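Local coordinates for phosphoribosylglycinamide synthetase (Anaerococcus prevotii, PDB 4DIM), which probably acts as an ATP-dependent, metal-binding ligase of the ATP-grasp type, at residues V97-E101 against E102-M106; N134-K137 against N138-N142; T244-K247 against K248-A252. All coordinates share one frame; numbering follows the deposited sequence.

Contact 1 of 3, residues V97-E101 against E102-M106; sequences VGLNE and EAAIM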
# COMPACT_ATOMS: atom_id res chain seq x y z
N VAL A 97 -16.91 -11.89 -5.31
CA VAL A 97 -16.02 -11.15 -6.20
C VAL A 97 -14.76 -10.70 -5.43
O VAL A 97 -14.84 -10.32 -4.25
CB VAL A 97 -16.75 -9.96 -6.87
CG1 VAL A 97 -15.77 -9.03 -7.57
CG2 VAL A 97 -17.80 -10.48 -7.86
N GLY A 98 -13.60 -10.82 -6.11
CA GLY A 98 -12.30 -10.47 -5.57
C GLY A 98 -11.11 -11.15 -6.21
O GLY A 98 -11.26 -11.89 -7.19
N LEU A 99 -9.89 -10.90 -5.68
CA LEU A 99 -8.67 -11.57 -6.14
C LEU A 99 -8.71 -13.06 -5.76
O LEU A 99 -9.43 -13.43 -4.83
CB LEU A 99 -7.40 -10.91 -5.58
CG LEU A 99 -6.96 -11.25 -4.13
CD1 LEU A 99 -5.63 -10.61 -3.82
CD2 LEU A 99 -7.97 -10.78 -3.11
N ASN A 100 -7.96 -13.91 -6.48
CA ASN A 100 -7.93 -15.35 -6.21
C ASN A 100 -6.68 -15.67 -5.36
O ASN A 100 -5.77 -14.86 -5.32
CB ASN A 100 -8.03 -16.21 -7.53
CG ASN A 100 -6.89 -16.09 -8.51
OD1 ASN A 100 -5.74 -16.25 -8.16
ND2 ASN A 100 -7.18 -15.90 -9.79
N GLU A 101 -6.68 -16.80 -4.64
CA GLU A 101 -5.58 -17.11 -3.72
C GLU A 101 -4.24 -17.36 -4.42
O GLU A 101 -3.21 -16.97 -3.86
CB GLU A 101 -5.93 -18.29 -2.83
CG GLU A 101 -5.07 -18.34 -1.58
CD GLU A 101 -5.44 -19.43 -0.60
OE1 GLU A 101 -4.83 -19.46 0.49
OE2 GLU A 101 -6.34 -20.25 -0.91
N GLU A 102 -4.22 -17.97 -5.60
CA GLU A 102 -2.94 -18.21 -6.28
C GLU A 102 -2.25 -16.89 -6.65
O GLU A 102 -1.03 -16.83 -6.62
CB GLU A 102 -3.08 -19.15 -7.49
CG GLU A 102 -4.07 -18.77 -8.57
CD GLU A 102 -4.19 -19.74 -9.72
OE1 GLU A 102 -5.19 -19.64 -10.46
OE2 GLU A 102 -3.31 -20.62 -9.88
N ALA A 103 -3.02 -15.80 -6.90
CA ALA A 103 -2.46 -14.48 -7.24
C ALA A 103 -1.90 -13.76 -6.02
O ALA A 103 -0.89 -13.06 -6.12
CB ALA A 103 -3.54 -13.61 -7.87
N ALA A 104 -2.61 -13.90 -4.89
CA ALA A 104 -2.27 -13.32 -3.59
C ALA A 104 -0.96 -13.95 -3.04
O ALA A 104 -0.13 -13.23 -2.46
CB ALA A 104 -3.42 -13.53 -2.63
N ILE A 105 -0.79 -15.27 -3.23
CA ILE A 105 0.42 -16.02 -2.85
C ILE A 105 1.61 -15.56 -3.69
O ILE A 105 2.74 -15.52 -3.22
CB ILE A 105 0.18 -17.55 -3.06
CG1 ILE A 105 -0.86 -18.14 -2.06
CG2 ILE A 105 1.48 -18.34 -3.05
CD1 ILE A 105 -0.31 -18.80 -0.75
N MSE A 106 1.35 -15.33 -4.98
CA MSE A 106 2.39 -14.99 -5.91
C MSE A 106 2.95 -13.63 -5.62
O MSE A 106 4.14 -13.44 -5.72
CB MSE A 106 1.86 -15.07 -7.33
CG MSE A 106 2.95 -15.31 -8.35
SE MSE A 106 2.22 -16.02 -9.98
CE MSE A 106 3.70 -17.47 -10.32
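Asn-100 caps the helix that begins at Glu-101: its OD1 accepts the backbone N-H of Ala-103 at 3.0 Å. Ala-103 N sits nearly on the extension of the amide C=O, although the N-H itself is bent by comparison (139°). The side chain reaches forward over the first turn because CG lies between the backbone N and the carbonyl carbon (chi1 65°). Asn-100 O adds weak bonds of 3.3 Å from both Ala-103 N and Ala-104 N, while Glu-101 O takes Ile-105 N at 3.0 Å in a shorter, regular helical bond. With an alanine here, the Ala-103 N-H would probably be left with little more than its weak bond to the carbonyl of the same residue, and the first turn would lose its side-chain cap.

The packed side is apolar and buried, with Leu-99 CD1 against Ala-104 CB at 3.9 Å. The opposite character prevails at Glu-102, an exposed, extended side chain whose CG passes beside the Asn-100 amide; carboxylate and amide planes are turned 56° apart, and Ile-105 is likewise exposed.

Helix 84-94 covers the packed side, Leu-99 touching Ile-84 and Ala-104 touching Ala-88. The same helix supplies Asp-92, which accepts from Glu-101 N, and Arg-89, which forms a salt bridge with the Glu-101 carboxylate, whereas Ile-105 reaches Lys-112 on helix 110-120.

Contact 2 of 3, residues N134-K137 against N138-N142; sequences NELK and NALEN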
# COMPACT_ATOMS: atom_id res chain seq x y z
N ASN A 134 30.49 -21.22 -8.39
CA ASN A 134 30.32 -21.42 -9.83
C ASN A 134 28.95 -20.96 -10.28
O ASN A 134 28.84 -20.32 -11.33
CB ASN A 134 30.53 -22.90 -10.19
CG ASN A 134 31.92 -23.40 -9.86
OD1 ASN A 134 32.18 -23.98 -8.79
ND2 ASN A 134 32.84 -23.18 -10.78
N GLU A 135 27.89 -21.27 -9.50
CA GLU A 135 26.53 -20.81 -9.80
C GLU A 135 26.42 -19.25 -9.68
O GLU A 135 25.59 -18.66 -10.37
CB GLU A 135 25.48 -21.51 -8.90
CG GLU A 135 24.98 -22.88 -9.34
CD GLU A 135 24.02 -23.52 -8.35
OE1 GLU A 135 23.06 -22.84 -7.91
OE2 GLU A 135 24.24 -24.71 -8.00
N LEU A 136 27.28 -18.59 -8.84
CA LEU A 136 27.31 -17.14 -8.64
C LEU A 136 27.67 -16.44 -9.94
O LEU A 136 26.93 -15.57 -10.41
CB LEU A 136 28.32 -16.73 -7.52
CG LEU A 136 28.28 -15.25 -7.04
CD1 LEU A 136 26.89 -14.83 -6.59
CD2 LEU A 136 29.27 -14.99 -5.88
N LYS A 137 28.79 -16.85 -10.55
CA LYS A 137 29.28 -16.29 -11.81
C LYS A 137 28.32 -16.64 -12.98
O LYS A 137 28.11 -15.81 -13.87
CB LYS A 137 30.70 -16.80 -12.09
CG LYS A 137 31.73 -16.33 -11.05
CD LYS A 137 32.83 -17.37 -10.78
CE LYS A 137 33.69 -16.99 -9.58
NZ LYS A 137 34.66 -18.07 -9.22
N ASN A 138 27.71 -17.86 -12.96
CA ASN A 138 26.71 -18.26 -13.96
C ASN A 138 25.53 -17.30 -13.89
O ASN A 138 25.06 -16.79 -14.91
CB ASN A 138 26.23 -19.71 -13.72
CG ASN A 138 25.03 -20.13 -14.54
OD1 ASN A 138 24.84 -19.72 -15.70
ND2 ASN A 138 24.19 -21.00 -13.97
N ALA A 139 25.07 -17.04 -12.64
CA ALA A 139 23.99 -16.10 -12.36
C ALA A 139 24.36 -14.66 -12.77
O ALA A 139 23.48 -13.98 -13.29
CB ALA A 139 23.62 -16.13 -10.87
N LEU A 140 25.65 -14.22 -12.56
CA LEU A 140 26.17 -12.87 -12.92
C LEU A 140 26.17 -12.54 -14.45
O LEU A 140 26.24 -11.35 -14.80
CB LEU A 140 27.62 -12.67 -12.42
CG LEU A 140 27.92 -12.62 -10.92
CD1 LEU A 140 29.13 -11.76 -10.63
CD2 LEU A 140 26.74 -12.18 -10.10
N GLU A 141 26.14 -13.56 -15.33
CA GLU A 141 26.11 -13.32 -16.77
C GLU A 141 24.73 -12.82 -17.21
O GLU A 141 24.64 -12.04 -18.17
CB GLU A 141 26.56 -14.57 -17.58
CG GLU A 141 25.46 -15.46 -18.15
CD GLU A 141 26.04 -16.66 -18.88
OE1 GLU A 141 26.04 -16.65 -20.13
OE2 GLU A 141 26.54 -17.58 -18.20
N ASN A 142 23.65 -13.23 -16.48
CA ASN A 142 22.26 -12.79 -16.74
C ASN A 142 21.81 -11.71 -15.72
O ASN A 142 20.60 -11.50 -15.55
CB ASN A 142 21.31 -14.00 -16.68
CG ASN A 142 21.74 -15.14 -17.58
OD1 ASN A 142 22.18 -16.20 -17.11
ND2 ASN A 142 21.62 -14.94 -18.89
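Leu-136 and Leu-140, one helical turn apart, come together through different first torsions. In Leu-136 CG lies opposite the backbone N (chi1 -170°); in Leu-140 it lies opposite the carbonyl carbon, beside N (chi1 -66°). The two branched ends are thereby brought to a loose apolar contact, Leu-136 CD1 to Leu-140 CD2 at 4.4 Å. The setting of Leu-140 also carries its CG and CD2 alongside the carbonyl oxygen of Leu-136, with CD2 3.4 Å from that oxygen, so Leu-140 leans back over the preceding turn as much as it meets the leucine tip.

Beneath the side chains run the bonds of an alpha-helix, each joining a carbonyl to the N-H four residues on. Asn-138 N reaches Asn-134 O at 3.2 Å, Ala-139 N reaches Glu-135 O at 2.8 Å, and Leu-140 N reaches Leu-136 O at 2.8 Å. The next bond, from Glu-141 N to Lys-137 O, is weak at 3.3 Å, with an N-H angle of only 127°; after it Asn-142 N turns to Ala-139 O, three residues back.

The faces differ sharply. Leu-136 and Ala-139 are buried, while Asn-134, Lys-137, Asn-138 and Glu-141 line the exposed flank. Lys-137 has a long, weak ion pair with Glu-133, one turn earlier.

Helix 133-141 lies against the small antiparallel sheet of the ATP-grasp region: Leu-136, Ala-139 and Leu-140 all touch Val-187 of strand 186-189, and Ala-139 also meets Phe-128 of strand 127-128. Phe-173 of helix 166-179 packs on Leu-136, and Glu-166 at the start of that helix touches Leu-140.

Contact 3 of 3, residues T244-K247 against K248-A252; sequences TEVK and KAIKA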
# COMPACT_ATOMS: atom_id res chain seq x y z
N THR A 244 2.47 0.85 -18.52
CA THR A 244 2.82 -0.33 -19.26
C THR A 244 3.23 -1.47 -18.33
O THR A 244 2.72 -2.58 -18.51
CB THR A 244 3.93 -0.03 -20.26
OG1 THR A 244 3.38 0.79 -21.30
CG2 THR A 244 4.53 -1.31 -20.87
N GLU A 245 4.18 -1.23 -17.39
CA GLU A 245 4.66 -2.31 -16.53
C GLU A 245 3.59 -2.76 -15.56
O GLU A 245 3.50 -3.96 -15.30
CB GLU A 245 5.92 -1.92 -15.75
CG GLU A 245 7.18 -1.69 -16.56
CD GLU A 245 7.48 -2.67 -17.67
OE1 GLU A 245 7.88 -3.81 -17.35
OE2 GLU A 245 7.36 -2.31 -18.87
N VAL A 246 2.80 -1.83 -15.00
CA VAL A 246 1.76 -2.23 -14.06
C VAL A 246 0.72 -3.12 -14.77
O VAL A 246 0.37 -4.17 -14.25
CB VAL A 246 1.11 -1.01 -13.38
CG1 VAL A 246 -0.18 -1.38 -12.66
CG2 VAL A 246 2.11 -0.33 -12.43
N LYS A 247 0.25 -2.73 -15.97
CA LYS A 247 -0.71 -3.55 -16.74
C LYS A 247 -0.14 -4.95 -17.05
O LYS A 247 -0.86 -5.95 -16.95
CB LYS A 247 -1.12 -2.86 -18.04
CG LYS A 247 -2.15 -1.74 -17.83
CD LYS A 247 -2.59 -1.11 -19.20
CE LYS A 247 -3.52 0.08 -19.06
NZ LYS A 247 -2.78 1.36 -18.75
N LYS A 248 1.17 -5.02 -17.39
CA LYS A 248 1.84 -6.28 -17.64
C LYS A 248 1.90 -7.15 -16.39
O LYS A 248 1.68 -8.36 -16.47
CB LYS A 248 3.27 -6.04 -18.14
CG LYS A 248 3.37 -5.68 -19.57
CD LYS A 248 4.71 -5.07 -19.92
CE LYS A 248 5.82 -6.05 -19.85
NZ LYS A 248 7.10 -5.44 -20.28
N ALA A 249 2.24 -6.54 -15.24
CA ALA A 249 2.37 -7.22 -13.94
C ALA A 249 1.06 -7.74 -13.44
O ALA A 249 0.99 -8.84 -12.90
CB ALA A 249 2.90 -6.25 -12.93
N ILE A 250 0.03 -6.94 -13.59
CA ILE A 250 -1.31 -7.34 -13.19
C ILE A 250 -1.67 -8.63 -13.87
O ILE A 250 -2.15 -9.55 -13.22
CB ILE A 250 -2.33 -6.21 -13.51
CG1 ILE A 250 -2.21 -5.10 -12.41
CG2 ILE A 250 -3.75 -6.75 -13.59
CD1 ILE A 250 -2.75 -3.80 -12.81
N LYS A 251 -1.40 -8.71 -15.16
CA LYS A 251 -1.71 -9.90 -15.94
C LYS A 251 -0.69 -11.02 -15.66
O LYS A 251 -1.13 -12.14 -15.40
CB LYS A 251 -1.82 -9.60 -17.43
CG LYS A 251 -2.71 -10.63 -18.16
CD LYS A 251 -3.61 -10.04 -19.29
CE LYS A 251 -4.92 -10.78 -19.47
NZ LYS A 251 -4.77 -12.08 -20.21
N ALA A 252 0.64 -10.73 -15.56
CA ALA A 252 1.68 -11.74 -15.20
C ALA A 252 1.34 -12.53 -13.92
O ALA A 252 1.61 -13.73 -13.82
CB ALA A 252 3.05 -11.08 -15.02
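Glu-245 and Lys-248 form the ionic part of this contact, a salt bridge between residues three apart on helix 236-253. The side chains run side by side in the same direction, and Lys-248 NZ stands equally far from both carboxylate oxygens, 3.4 Å from Glu-245 OE1 and 3.4 Å from OE2, making two weak hydrogen bonds. Glu-245 folds to reach it, its chain bent at chi2 (-43°), and Lys-248 bends in turn at chi3 (69°). Each end has a further partner in the loop after helix 110-120: Asn-123 N donates to Glu-245 OE1, and Lys-248 NZ donates to Asn-121 O.

The apolar part has two pieces. Val-246 CG1 and Ile-250 CD1 meet at 3.5 Å, one turn apart, the two side chains crossing at a slant; Val-207 and Val-210 of strand 206-219 pack onto this pair. More modestly, the methyl CG2 of Thr-244 lies beside the aliphatic stem of Lys-248, 3.9 Å from its CD, while the Thr-244 hydroxyl bonds back to Glu-240 O.

The backbone part is regular alpha-helix. Lys-248 N bonds to Thr-244 O at 3.1 Å, Ala-249 N to Glu-245 O at 2.9 Å, and Ile-250 N to Val-246 O at 2.9 Å; Lys-251 N makes a weaker bond to Lys-247 O.

Chemically, the helix is two-faced, with Val-246, Ala-249 and Ile-250 buried and Lys-247 and Lys-251 exposed. The carboxylate of the buried Glu-245 has both an ammonium group and a backbone N-H near it, which would be expected to favour its charged form, and the paired charges tie the helix to the 121-123 loop through polar bonds as well as packing.

Contacts 1 and 3 are neighbours, with centres about 15 Å apart and nearest atoms about 5 Å apart, and helix 110-120 lies against both: Lys-112 touches contact 1, while Phe-117 and Tyr-120 touch contact 3. Contact 2 is remote, its centre about 33 Å from that of contact 1 and about 28 Å from that of contact 3. It rides on the four-stranded antiparallel sheet, whereas contact 3 packs on the eight-stranded one. In ATP-grasp enzymes the nucleotide is generally held between two such antiparallel sheet regions, so contacts 2 and 3 probably lie on helices backing the two subdomains that flank that cleft, and neither is known to bind ATP.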